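Local coordinates for uncharacterized conserved protein YndB, AHSA1/START domain (Micromonospora chersina, PDB 6V04) that is of unknown function but, as a START/Bet v1-like protein encoded in the dynemicin biosynthetic locus, probably takes part in making that natural product, at residues A[149-154]-A[257-262]; A[82-87]-A[265-270]; A[212-217]-A[221-226]; A[185-190]-A[194-199]; A[54-57]-A[63-66]. All coordinates share one frame; numbering follows the deposited sequence.

Contact 1: A[149-154]-A[257-262]; sequences QEIDGS and TLRHRF. With MG (magnesium ion), chain C.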
# COMPACT_ATOMS: atom_id res chain seq x y z
N GLN A 149 8.57 5.71 2.03
CA GLN A 149 8.80 6.44 3.27
C GLN A 149 7.62 6.42 4.23
O GLN A 149 7.82 6.66 5.42
CB GLN A 149 9.20 7.88 2.99
CG GLN A 149 8.11 8.74 2.36
CD GLN A 149 8.66 10.06 1.85
OE1 GLN A 149 9.59 10.09 1.03
NE2 GLN A 149 8.10 11.15 2.34
N GLU A 150 6.40 6.19 3.75
CA GLU A 150 5.22 6.16 4.61
C GLU A 150 4.53 4.81 4.47
O GLU A 150 4.67 4.13 3.44
CB GLU A 150 4.24 7.29 4.29
CG GLU A 150 4.00 7.55 2.83
CD GLU A 150 3.28 8.87 2.61
OE1 GLU A 150 2.11 8.97 3.02
OE2 GLU A 150 3.91 9.80 2.07
N ILE A 151 3.85 4.40 5.55
CA ILE A 151 3.02 3.20 5.60
C ILE A 151 1.57 3.64 5.48
O ILE A 151 1.16 4.60 6.15
CB ILE A 151 3.21 2.43 6.92
CG1 ILE A 151 4.65 1.95 7.05
CG2 ILE A 151 2.25 1.26 7.00
CD1 ILE A 151 4.96 1.40 8.43
N ASP A 152 0.79 2.93 4.67
CA ASP A 152 -0.65 3.15 4.70
C ASP A 152 -1.34 1.84 4.33
O ASP A 152 -0.72 0.88 3.88
CB ASP A 152 -1.08 4.30 3.80
CG ASP A 152 -0.39 4.29 2.48
OD1 ASP A 152 -0.42 3.23 1.83
OD2 ASP A 152 0.17 5.34 2.10
N GLY A 153 -2.63 1.80 4.58
CA GLY A 153 -3.40 0.63 4.24
C GLY A 153 -4.85 0.91 4.59
O GLY A 153 -5.16 1.86 5.31
N SER A 154 -5.72 0.05 4.08
CA SER A 154 -7.13 0.17 4.40
C SER A 154 -7.81 -1.19 4.31
O SER A 154 -7.32 -2.12 3.66
CB SER A 154 -7.85 1.15 3.48
OG SER A 154 -8.12 0.56 2.22
N THR A 257 14.21 -1.28 7.90
CA THR A 257 13.76 -2.44 8.66
C THR A 257 12.59 -2.08 9.56
O THR A 257 11.61 -2.84 9.66
CB THR A 257 14.95 -2.99 9.46
OG1 THR A 257 15.96 -3.44 8.56
CG2 THR A 257 14.52 -4.15 10.33
N LEU A 258 12.65 -0.93 10.23
CA LEU A 258 11.52 -0.49 11.03
C LEU A 258 10.28 -0.33 10.17
O LEU A 258 9.20 -0.79 10.55
CB LEU A 258 11.85 0.83 11.74
CG LEU A 258 12.78 0.70 12.94
CD1 LEU A 258 13.42 2.04 13.24
CD2 LEU A 258 12.05 0.15 14.16
N ARG A 259 10.40 0.35 9.03
CA ARG A 259 9.23 0.56 8.16
C ARG A 259 8.62 -0.77 7.75
O ARG A 259 7.40 -0.96 7.83
CB ARG A 259 9.65 1.38 6.94
CG ARG A 259 8.49 1.79 6.05
CD ARG A 259 8.14 0.76 4.99
NE ARG A 259 7.09 1.35 4.15
CZ ARG A 259 6.11 0.70 3.56
NH1 ARG A 259 5.96 -0.61 3.64
NH2 ARG A 259 5.21 1.39 2.86
N HIS A 260 9.46 -1.72 7.33
CA HIS A 260 9.00 -3.03 6.92
C HIS A 260 8.29 -3.76 8.07
O HIS A 260 7.19 -4.31 7.89
CB HIS A 260 10.20 -3.82 6.39
CG HIS A 260 9.85 -5.04 5.61
ND1 HIS A 260 10.60 -5.46 4.53
CD2 HIS A 260 8.84 -5.94 5.74
CE1 HIS A 260 10.09 -6.57 4.04
NE2 HIS A 260 9.02 -6.89 4.76
N ARG A 261 8.89 -3.76 9.26
CA ARG A 261 8.29 -4.47 10.38
C ARG A 261 6.97 -3.84 10.80
O ARG A 261 6.01 -4.55 11.12
CB ARG A 261 9.25 -4.48 11.56
CG ARG A 261 10.54 -5.26 11.31
CD ARG A 261 11.49 -5.13 12.49
NE ARG A 261 10.92 -5.74 13.69
CZ ARG A 261 10.98 -5.24 14.92
NH1 ARG A 261 11.61 -4.10 15.17
NH2 ARG A 261 10.42 -5.91 15.92
N PHE A 262 6.91 -2.51 10.84
CA PHE A 262 5.65 -1.85 11.18
C PHE A 262 4.61 -2.07 10.09
O PHE A 262 3.42 -2.20 10.40
CB PHE A 262 5.89 -0.37 11.44
CG PHE A 262 6.31 -0.05 12.85
CD1 PHE A 262 7.63 -0.19 13.25
CD2 PHE A 262 5.39 0.40 13.78
CE1 PHE A 262 8.01 0.12 14.54
CE2 PHE A 262 5.78 0.72 15.07
CZ PHE A 262 7.09 0.57 15.46
MG MG C . 10.73 11.39 -0.07

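Contact 2: A[82-87]-A[265-270]; sequences SFLGVG and TWTAAL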
# COMPACT_ATOMS: atom_id res chain seq x y z
N SER A 82 -5.66 -6.51 -4.52
CA SER A 82 -6.02 -6.15 -3.15
C SER A 82 -4.74 -5.77 -2.41
O SER A 82 -3.85 -6.61 -2.25
CB SER A 82 -6.70 -7.33 -2.45
OG SER A 82 -6.86 -7.09 -1.06
N PHE A 83 -4.66 -4.51 -1.97
CA PHE A 83 -3.45 -4.03 -1.31
C PHE A 83 -3.27 -4.69 0.05
O PHE A 83 -4.19 -4.71 0.88
CB PHE A 83 -3.48 -2.52 -1.16
CG PHE A 83 -2.19 -1.92 -0.67
CD1 PHE A 83 -0.99 -2.24 -1.28
CD2 PHE A 83 -2.20 -1.00 0.36
CE1 PHE A 83 0.19 -1.68 -0.82
CE2 PHE A 83 -1.01 -0.45 0.81
CZ PHE A 83 0.15 -0.76 0.21
N LEU A 84 -2.08 -5.22 0.28
CA LEU A 84 -1.72 -5.94 1.50
C LEU A 84 -2.61 -7.16 1.72
O LEU A 84 -2.66 -7.70 2.84
CB LEU A 84 -1.76 -5.02 2.73
CG LEU A 84 -0.95 -3.74 2.62
CD1 LEU A 84 -1.23 -2.87 3.85
CD2 LEU A 84 0.52 -4.02 2.47
N GLY A 85 -3.33 -7.60 0.68
CA GLY A 85 -4.23 -8.71 0.80
C GLY A 85 -5.52 -8.43 1.53
O GLY A 85 -6.37 -9.32 1.62
N VAL A 86 -5.69 -7.21 2.05
CA VAL A 86 -6.87 -6.87 2.84
C VAL A 86 -7.66 -5.73 2.24
O VAL A 86 -8.84 -5.56 2.60
CB VAL A 86 -6.48 -6.54 4.29
CG1 VAL A 86 -5.72 -7.68 4.88
CG2 VAL A 86 -5.67 -5.24 4.38
N GLY A 87 -7.08 -4.92 1.36
CA GLY A 87 -7.77 -3.80 0.78
C GLY A 87 -8.88 -4.21 -0.18
O GLY A 87 -8.94 -5.35 -0.66
N THR A 265 3.05 -5.26 10.79
CA THR A 265 2.21 -5.14 11.98
C THR A 265 0.87 -4.52 11.62
O THR A 265 -0.19 -4.99 12.07
CB THR A 265 2.93 -4.31 13.04
OG1 THR A 265 4.08 -5.03 13.47
CG2 THR A 265 2.06 -4.06 14.25
N TRP A 266 0.88 -3.45 10.82
CA TRP A 266 -0.38 -2.82 10.43
C TRP A 266 -1.21 -3.73 9.54
O TRP A 266 -2.44 -3.75 9.66
CB TRP A 266 -0.11 -1.48 9.74
CG TRP A 266 0.17 -0.39 10.73
CD1 TRP A 266 1.36 0.25 10.95
CD2 TRP A 266 -0.76 0.16 11.68
NE1 TRP A 266 1.22 1.17 11.95
CE2 TRP A 266 -0.07 1.13 12.42
CE3 TRP A 266 -2.11 -0.07 11.96
CZ2 TRP A 266 -0.67 1.87 13.43
CZ3 TRP A 266 -2.72 0.68 12.95
CH2 TRP A 266 -2.01 1.64 13.67
N THR A 267 -0.56 -4.51 8.68
CA THR A 267 -1.29 -5.49 7.87
C THR A 267 -2.04 -6.46 8.77
O THR A 267 -3.22 -6.74 8.55
CB THR A 267 -0.32 -6.23 6.95
OG1 THR A 267 0.31 -5.28 6.06
CG2 THR A 267 -1.04 -7.27 6.13
N ALA A 268 -1.38 -6.95 9.82
CA ALA A 268 -2.02 -7.87 10.76
C ALA A 268 -3.15 -7.18 11.52
O ALA A 268 -4.19 -7.80 11.79
CB ALA A 268 -0.98 -8.40 11.73
N ALA A 269 -2.97 -5.92 11.88
CA ALA A 269 -3.99 -5.19 12.62
C ALA A 269 -5.24 -4.99 11.77
O ALA A 269 -6.36 -5.18 12.26
CB ALA A 269 -3.45 -3.86 13.10
N LEU A 270 -5.07 -4.59 10.51
CA LEU A 270 -6.22 -4.42 9.63
C LEU A 270 -6.96 -5.73 9.47
O LEU A 270 -8.20 -5.76 9.45
CB LEU A 270 -5.76 -3.87 8.28
CG LEU A 270 -5.21 -2.44 8.31
CD1 LEU A 270 -4.59 -2.09 6.98
CD2 LEU A 270 -6.28 -1.41 8.68

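Contact 3: A[212-217]-A[221-226]; sequences FAVEIP and TVTACQ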
# COMPACT_ATOMS: atom_id res chain seq x y z
N PHE A 212 -1.88 9.13 17.27
CA PHE A 212 -0.90 8.93 18.33
C PHE A 212 0.48 8.92 17.69
O PHE A 212 0.63 8.84 16.47
CB PHE A 212 -1.16 7.65 19.15
CG PHE A 212 -1.20 6.38 18.34
CD1 PHE A 212 -0.05 5.65 18.11
CD2 PHE A 212 -2.40 5.90 17.84
CE1 PHE A 212 -0.09 4.49 17.38
CE2 PHE A 212 -2.44 4.74 17.10
CZ PHE A 212 -1.29 4.02 16.87
N ALA A 213 1.49 8.99 18.55
CA ALA A 213 2.88 8.98 18.13
C ALA A 213 3.53 7.73 18.68
O ALA A 213 3.17 7.26 19.76
CB ALA A 213 3.61 10.22 18.64
N VAL A 214 4.47 7.18 17.92
CA VAL A 214 5.28 6.06 18.39
C VAL A 214 6.74 6.48 18.37
O VAL A 214 7.29 6.85 17.32
CB VAL A 214 5.05 4.80 17.54
CG1 VAL A 214 5.90 3.65 18.09
CG2 VAL A 214 3.59 4.42 17.54
N GLU A 215 7.36 6.43 19.55
CA GLU A 215 8.77 6.77 19.69
C GLU A 215 9.61 5.61 19.21
O GLU A 215 9.26 4.45 19.43
CB GLU A 215 9.11 7.05 21.15
CG GLU A 215 8.39 8.20 21.79
CD GLU A 215 8.86 8.45 23.21
OE1 GLU A 215 9.71 7.68 23.71
OE2 GLU A 215 8.38 9.43 23.82
N ILE A 216 10.74 5.93 18.59
CA ILE A 216 11.69 4.94 18.08
C ILE A 216 13.00 5.11 18.84
O ILE A 216 13.60 6.19 18.80
CB ILE A 216 11.91 5.12 16.57
CG1 ILE A 216 10.57 5.07 15.82
CG2 ILE A 216 12.89 4.07 16.06
CD1 ILE A 216 9.81 3.74 15.96
N PRO A 217 13.50 4.08 19.53
CA PRO A 217 14.78 4.21 20.24
C PRO A 217 15.89 4.69 19.31
O PRO A 217 16.10 4.13 18.23
CB PRO A 217 15.03 2.80 20.76
CG PRO A 217 13.68 2.18 20.86
CD PRO A 217 12.92 2.74 19.70
N THR A 221 13.33 12.07 15.84
CA THR A 221 11.94 12.53 15.88
C THR A 221 11.06 11.31 16.13
O THR A 221 11.53 10.17 16.12
CB THR A 221 11.54 13.22 14.58
OG1 THR A 221 10.22 13.76 14.71
CG2 THR A 221 11.55 12.24 13.42
N VAL A 222 9.78 11.57 16.37
CA VAL A 222 8.82 10.51 16.63
C VAL A 222 8.07 10.21 15.33
O VAL A 222 8.00 11.04 14.42
CB VAL A 222 7.82 10.88 17.76
CG1 VAL A 222 8.56 11.27 19.02
CG2 VAL A 222 6.88 11.99 17.30
N THR A 223 7.54 9.01 15.23
CA THR A 223 6.65 8.68 14.12
C THR A 223 5.22 9.05 14.49
O THR A 223 4.87 9.16 15.67
CB THR A 223 6.75 7.21 13.74
OG1 THR A 223 6.28 6.38 14.80
CG2 THR A 223 8.17 6.83 13.38
N ALA A 224 4.39 9.28 13.47
CA ALA A 224 3.04 9.81 13.65
C ALA A 224 2.04 8.89 12.98
O ALA A 224 2.20 8.54 11.80
CB ALA A 224 2.92 11.22 13.07
N CYS A 225 1.00 8.51 13.71
CA CYS A 225 0.01 7.57 13.22
C CYS A 225 -1.36 8.20 13.23
O CYS A 225 -1.76 8.82 14.23
CB CYS A 225 0.01 6.30 14.07
SG CYS A 225 -1.18 5.12 13.47
N GLN A 226 -2.08 8.02 12.13
CA GLN A 226 -3.44 8.50 11.97
C GLN A 226 -4.29 7.34 11.50
O GLN A 226 -3.97 6.71 10.48
CB GLN A 226 -3.50 9.66 10.98
CG GLN A 226 -2.69 10.87 11.38
CD GLN A 226 -1.70 11.29 10.31
OE1 GLN A 226 -1.98 11.19 9.11
NE2 GLN A 226 -0.53 11.76 10.73
O HOH W 1 11.21 8.67 18.40

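Contact 4: A[185-190]-A[194-199]; sequences WFFVVD and PRRFTL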
# COMPACT_ATOMS: atom_id res chain seq x y z
N TRP A 185 2.02 1.64 25.28
CA TRP A 185 2.94 0.82 24.51
C TRP A 185 2.32 0.38 23.19
O TRP A 185 1.12 0.08 23.13
CB TRP A 185 3.35 -0.45 25.26
CG TRP A 185 3.90 -0.27 26.63
CD1 TRP A 185 3.33 -0.67 27.80
CD2 TRP A 185 5.15 0.33 26.98
NE1 TRP A 185 4.14 -0.36 28.86
CE2 TRP A 185 5.26 0.26 28.38
CE3 TRP A 185 6.18 0.92 26.25
CZ2 TRP A 185 6.37 0.75 29.07
CZ3 TRP A 185 7.28 1.41 26.94
CH2 TRP A 185 7.36 1.34 28.32
N PHE A 186 3.15 0.30 22.16
CA PHE A 186 2.82 -0.28 20.86
C PHE A 186 3.83 -1.39 20.60
O PHE A 186 5.03 -1.18 20.75
CB PHE A 186 2.90 0.81 19.78
CG PHE A 186 2.40 0.39 18.43
CD1 PHE A 186 3.21 -0.31 17.56
CD2 PHE A 186 1.13 0.77 18.01
CE1 PHE A 186 2.78 -0.67 16.31
CE2 PHE A 186 0.68 0.41 16.75
CZ PHE A 186 1.50 -0.30 15.90
N PHE A 187 3.34 -2.57 20.23
CA PHE A 187 4.19 -3.76 20.11
C PHE A 187 4.32 -4.23 18.67
O PHE A 187 3.33 -4.30 17.93
CB PHE A 187 3.62 -4.90 20.94
CG PHE A 187 3.57 -4.61 22.40
CD1 PHE A 187 4.72 -4.63 23.17
CD2 PHE A 187 2.37 -4.30 23.01
CE1 PHE A 187 4.68 -4.35 24.52
CE2 PHE A 187 2.32 -4.01 24.36
CZ PHE A 187 3.48 -4.05 25.12
N VAL A 188 5.55 -4.57 18.28
CA VAL A 188 5.87 -5.19 17.00
C VAL A 188 6.44 -6.55 17.34
O VAL A 188 7.61 -6.66 17.75
CB VAL A 188 6.85 -4.36 16.18
CG1 VAL A 188 7.21 -5.07 14.89
CG2 VAL A 188 6.24 -2.99 15.87
N VAL A 189 5.64 -7.59 17.18
CA VAL A 189 5.97 -8.93 17.66
C VAL A 189 6.39 -9.77 16.45
O VAL A 189 5.56 -10.22 15.66
CB VAL A 189 4.80 -9.56 18.42
CG1 VAL A 189 5.18 -10.94 18.95
CG2 VAL A 189 4.35 -8.64 19.54
N ASP A 190 7.69 -9.98 16.30
CA ASP A 190 8.24 -10.78 15.21
C ASP A 190 9.58 -11.33 15.69
O ASP A 190 9.85 -11.37 16.89
CB ASP A 190 8.32 -9.95 13.92
CG ASP A 190 9.17 -8.72 14.06
OD1 ASP A 190 9.97 -8.64 15.00
OD2 ASP A 190 9.03 -7.80 13.21
N PRO A 194 13.61 -3.64 18.04
CA PRO A 194 12.91 -3.72 19.33
C PRO A 194 11.50 -4.31 19.18
O PRO A 194 10.97 -4.29 18.08
CB PRO A 194 12.84 -2.26 19.79
CG PRO A 194 13.76 -1.49 18.87
CD PRO A 194 13.80 -2.25 17.60
N ARG A 195 10.92 -4.81 20.28
CA ARG A 195 9.53 -5.27 20.31
C ARG A 195 8.58 -4.26 20.93
O ARG A 195 7.45 -4.11 20.46
CB ARG A 195 9.46 -6.59 21.07
CG ARG A 195 8.08 -7.16 21.24
CD ARG A 195 8.15 -8.64 21.61
NE ARG A 195 8.67 -9.46 20.52
CZ ARG A 195 8.65 -10.79 20.51
NH1 ARG A 195 8.13 -11.45 21.54
NH2 ARG A 195 9.14 -11.46 19.49
N ARG A 196 9.01 -3.55 21.97
CA ARG A 196 8.17 -2.63 22.73
C ARG A 196 8.53 -1.19 22.39
O ARG A 196 9.69 -0.79 22.53
CB ARG A 196 8.37 -2.90 24.23
CG ARG A 196 7.68 -1.94 25.17
CD ARG A 196 8.08 -2.21 26.62
NE ARG A 196 7.81 -3.59 27.01
CZ ARG A 196 6.70 -4.00 27.63
NH1 ARG A 196 5.72 -3.14 27.92
NH2 ARG A 196 6.57 -5.28 27.94
N PHE A 197 7.54 -0.42 21.95
CA PHE A 197 7.72 0.98 21.61
C PHE A 197 6.82 1.85 22.47
O PHE A 197 5.66 1.51 22.72
CB PHE A 197 7.40 1.21 20.13
CG PHE A 197 8.32 0.47 19.21
CD1 PHE A 197 8.08 -0.86 18.90
CD2 PHE A 197 9.43 1.08 18.67
CE1 PHE A 197 8.93 -1.56 18.07
CE2 PHE A 197 10.28 0.39 17.84
CZ PHE A 197 10.04 -0.93 17.53
N THR A 198 7.35 3.00 22.89
CA THR A 198 6.57 3.96 23.66
C THR A 198 5.54 4.66 22.77
O THR A 198 5.86 5.20 21.71
CB THR A 198 7.49 5.00 24.28
OG1 THR A 198 8.41 4.36 25.17
CG2 THR A 198 6.68 6.03 25.06
N LEU A 199 4.30 4.69 23.25
CA LEU A 199 3.19 5.35 22.57
C LEU A 199 2.88 6.63 23.33
O LEU A 199 2.80 6.62 24.57
CB LEU A 199 1.98 4.42 22.53
CG LEU A 199 0.79 4.85 21.67
CD1 LEU A 199 -0.02 3.65 21.23
CD2 LEU A 199 -0.09 5.80 22.47
O HOH W 2 9.60 -8.41 18.09

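Contact 5: A[54-57]-A[63-66]; sequences TRVD and FFDI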
# COMPACT_ATOMS: atom_id res chain seq x y z
N THR A 54 -1.55 -14.20 -8.83
CA THR A 54 -0.14 -13.94 -8.56
C THR A 54 -0.05 -12.87 -7.47
O THR A 54 -1.06 -12.50 -6.86
CB THR A 54 0.60 -13.57 -9.85
OG1 THR A 54 2.01 -13.51 -9.61
CG2 THR A 54 0.13 -12.25 -10.42
N ARG A 55 1.15 -12.36 -7.26
CA ARG A 55 1.43 -11.44 -6.16
C ARG A 55 2.62 -10.58 -6.55
O ARG A 55 3.60 -11.09 -7.09
CB ARG A 55 1.74 -12.24 -4.89
CG ARG A 55 1.88 -11.46 -3.60
CD ARG A 55 2.17 -12.46 -2.48
NE ARG A 55 2.32 -11.87 -1.16
CZ ARG A 55 3.42 -11.28 -0.72
NH1 ARG A 55 4.48 -11.16 -1.51
NH2 ARG A 55 3.46 -10.79 0.52
N VAL A 56 2.54 -9.28 -6.26
CA VAL A 56 3.67 -8.38 -6.47
C VAL A 56 4.09 -7.83 -5.12
O VAL A 56 3.26 -7.44 -4.30
CB VAL A 56 3.35 -7.24 -7.47
CG1 VAL A 56 2.28 -6.30 -6.93
CG2 VAL A 56 4.63 -6.48 -7.79
N ASP A 57 5.40 -7.86 -4.88
CA ASP A 57 5.99 -7.48 -3.60
C ASP A 57 7.00 -6.38 -3.86
O ASP A 57 7.81 -6.50 -4.78
CB ASP A 57 6.65 -8.71 -2.98
CG ASP A 57 7.02 -8.50 -1.54
OD1 ASP A 57 7.87 -7.62 -1.29
OD2 ASP A 57 6.45 -9.20 -0.69
N PHE A 63 2.69 -5.08 -0.64
CA PHE A 63 2.44 -6.05 -1.69
C PHE A 63 0.98 -5.92 -2.11
O PHE A 63 0.17 -5.34 -1.38
CB PHE A 63 2.73 -7.48 -1.23
CG PHE A 63 1.81 -7.99 -0.16
CD1 PHE A 63 2.04 -7.70 1.17
CD2 PHE A 63 0.72 -8.80 -0.49
CE1 PHE A 63 1.21 -8.19 2.16
CE2 PHE A 63 -0.11 -9.29 0.50
CZ PHE A 63 0.14 -8.99 1.83
N PHE A 64 0.65 -6.47 -3.28
CA PHE A 64 -0.73 -6.68 -3.72
C PHE A 64 -0.92 -8.15 -4.05
O PHE A 64 -0.06 -8.76 -4.70
CB PHE A 64 -1.11 -5.90 -4.99
CG PHE A 64 -1.18 -4.41 -4.84
CD1 PHE A 64 -0.06 -3.64 -5.05
CD2 PHE A 64 -2.39 -3.77 -4.60
CE1 PHE A 64 -0.10 -2.27 -4.96
CE2 PHE A 64 -2.45 -2.40 -4.51
CZ PHE A 64 -1.31 -1.64 -4.70
N ASP A 65 -2.05 -8.71 -3.63
CA ASP A 65 -2.52 -9.98 -4.16
C ASP A 65 -3.30 -9.72 -5.45
O ASP A 65 -4.17 -8.84 -5.47
CB ASP A 65 -3.42 -10.70 -3.15
CG ASP A 65 -2.66 -11.26 -1.96
OD1 ASP A 65 -1.45 -11.53 -2.09
OD2 ASP A 65 -3.29 -11.44 -0.90
N ILE A 66 -3.01 -10.48 -6.50
CA ILE A 66 -3.52 -10.21 -7.85
C ILE A 66 -4.28 -11.41 -8.39
O ILE A 66 -3.84 -12.56 -8.25
CB ILE A 66 -2.37 -9.86 -8.81
CG1 ILE A 66 -1.57 -8.65 -8.29
CG2 ILE A 66 -2.92 -9.59 -10.22
CD1 ILE A 66 -0.30 -8.38 -9.06

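Contact 1: A[149-154]-A[257-262]
The Arg259 guanidinium carries Ile151 CG1 over one face, set toward the rim, and has Glu150 O near its edge; the Phe262 ring has Leu258 O of its own helix at the edge. CG1 of Ile151 stands 3.8 Å from Arg259 NE, and the two side chains run alongside one another, head to tail. Arg259 NH2 donates to Glu150 O at 2.9 Å, an imperfect bond with 146° at the hydrogen and the acceptor tilted out of the guanidinium plane. CG of Arg259 lies opposite its backbone N (chi1 -174°), and a bend at chi2 then turns the chain so that NH2 reaches Glu150 O. Further out on Ile151, CD1 rests on the helix, 3.4 Å from Arg259 O and 3.6 Å from Phe262 CB, crossing Phe262 at about a right angle. At the start of the same segment Gln149 OE1 binds a magnesium ion at 2.0 Å. Arg259 is buried, and its other N-H groups reach Arg148 O, Asp60 O and the carboxylate of Asp62. The charge is therefore probably neutralised by Asp62, while the guanidinium ties helix 252-277 both to Glu150 and to a loop of the N-terminal half.

Contact 2: A[82-87]-A[265-270]
Behind the place where Leu84 packs on Thr267, Phe83 O is gripped by two backbone N-H groups, Val86 N at 3.1 Å and Gly87 N at 2.9 Å. Ser82 OG adds a shorter bond to Gly87 O, 2.7 Å, which closes the loop on itself. Within it the chain makes a type II turn from Ser82 to Gly85, and Leu84 takes the third position with a positive phi of 60°, its side chain directed at the helix. No hydrogen bond crosses to the helix. Instead both methyls of Leu84 lie against the hydroxyl of Thr267, CD1 being 3.6 Å from OG1, and Thr267 CG2 comes within 3.7 Å of Leu84 O. That hydroxyl is satisfied by Ala263 O one turn back in its own helix, which lets it sit against hydrocarbon. One helical turn further on, Val86 CG2 touches Leu270 CB at 4.1 Å, the two side chains set crosswise. Leu270 also leans on Leu238 and Val155 of the second sheet. A beta-turn loop ending strand 76-83 of the first sheet thus packs on the C-terminal helix of the second half, whose strand order is consistent with another START/Bet v1-like domain, as part of the interface between halves.

Contact 3: A[212-217]-A[221-226]
Backbone hydrogen bonds set the register of Phe212 and Val214 against Cys225 and Thr223. Phe212 with Cys225 and Val214 with Thr223 are antiparallel hydrogen-bonded pairs; the carbonyl of Phe212 points almost straight at Cys225 N, which lies 2.8 Å from Phe212 O. Between them Ala213 and Ala224 form the non-hydrogen-bonded pair, where Ala213 CA makes a CH...O contact with Thr223 O at 3.2 Å. Side-chain polarity adds one bond: Thr223 OG1, held between its backbone N and carbonyl carbon (chi1 65°), donates to Val214 O at 2.8 Å in the carbonyl plane, on a lone pair. Thr223 N shares that oxygen, and OG1 is also bonded to His242. The aromatic contact is Phe212 over Cys225, whose CB lies 3.9 Å from the ring centroid; the sulfur sits obliquely, its place less certain because two conformers exist. Replacing Phe212 with a serine would probably open a gap above Cys225 and leave its CB without the ring that covers it. Apolar touches continue along the hairpin, Ala213 CB to Val222 CG2 at 4.0 Å and Ile216 CG1 to Thr223 CG2 at 3.8 Å. A water accepts from Ile216 N and donates to Thr221 O. Strand 196-205 flanks one side and strand 236-243 the other, while Trp266 of helix 252-277 covers Phe212 and Cys225, and Leu258 meets Ile216 beyond the strand end.

Contact 4: A[185-190]-A[194-199]
Phe186 and Phe197 form the tight, buried part, paired by two backbone hydrogen bonds of which Phe186 N to Phe197 O is nearly straight (2.8 Å, 170°). Phe186 O lies at the edge of the Phe197 ring, 3.6 Å from CD1 of Phe197, and Val188 CG2 meets CE1 of that ring at 3.8 Å. Helix 252-277 closes this face, with Phe262 edge-to-face on Phe197 and Thr265 against Phe186. On the more open face Arg196 runs between two aromatics: its CD lies over the six-membered ring of Trp185, 3.7 Å from the centroid, and its guanidinium stands upright on the five-membered ring, planes 88° apart, in a cation-pi contact. A bend at chi3 (-57°) puts that group there, and its face receives the edge of Phe187, Phe187 CE1 being 3.7 Å from Arg196 CZ. Toward the turn Arg195 spreads across Val189 and donates from NH2 to Asp190 O at 2.7 Å, in the guanidinium plane. A water accepts from Arg195 NE and Asp190 N and can donate to Val188 O. The Asp190 carboxylate forms a salt bridge with Arg261 of the helix. This is an antiparallel beta hairpin, core on one face, its return limb following a cis peptide before Pro194.

Contact 5: A[54-57]-A[63-66]
Arg55 reaches over to Phe63 on the neighbouring strand, in one of two deposited conformers, so its outer contacts hold for that copy. From CB, close to Phe64 O, the chain runs fully extended (chi1 -172°, chi2 180°); CG comes 3.5 Å from Phe64 O and, with CD, passes beside Asp65 OD1. NE stands 3.5 Å from Phe63 CD2 and makes a long salt bridge to Asp65 OD1 at 3.9 Å. At the tip the guanidinium lies flat on Phe63, planes 20° apart and centres 4.0 Å apart, a stacked cation-pi contact in which NH2 sits 3.3 Å above CG, toward the ring's rim. Arg55 NH1 turns the other way and donates to Asp57 OD2 at 2.9 Å, using the anti lone pair in a salt bridge. Asp57, and more weakly Asp65, probably balance the charge, while the ring holds the group flat. With a serine in place of Phe63 the guanidinium would probably lose its flat support and be freer to turn away from the Asp57 carboxylate. On the face bearing Thr54, Val56, Phe64 and Ile66 the contacts are apolar: Val56 CG1 touches Phe64 CB and Ile66 CD1, each at 3.9 Å. Four backbone hydrogen bonds, through the pairs Thr54-Ile66 and Val56-Phe64, make this a regular antiparallel beta hairpin within the first seven-stranded sheet, whose strand order matches the START/Bet v1-like fold.

In the fold
Along the chain contact 5 closes first; contacts 4 and 3 follow in series, nested within the loop of contact 1, which lies inside that of contact 2. The two sheets share the strand order 1-7-6-5-4-3-2, consistent with tandem START/Bet v1-like halves. Contacts 3 and 4 are neighbouring hairpins of the second sheet, centres about 11 Å apart; contact 5, in the first, has its centre about 28 Å from that of contact 3. Helix 252-277 links contacts 1 and 2, centres about 11 Å apart, and packs on both hairpins of its half. Contact 2, whose turn is backbone-bonded to contact 5 within the first sheet, sets it against this helix, and Arg259 of contact 1 adds a further tie.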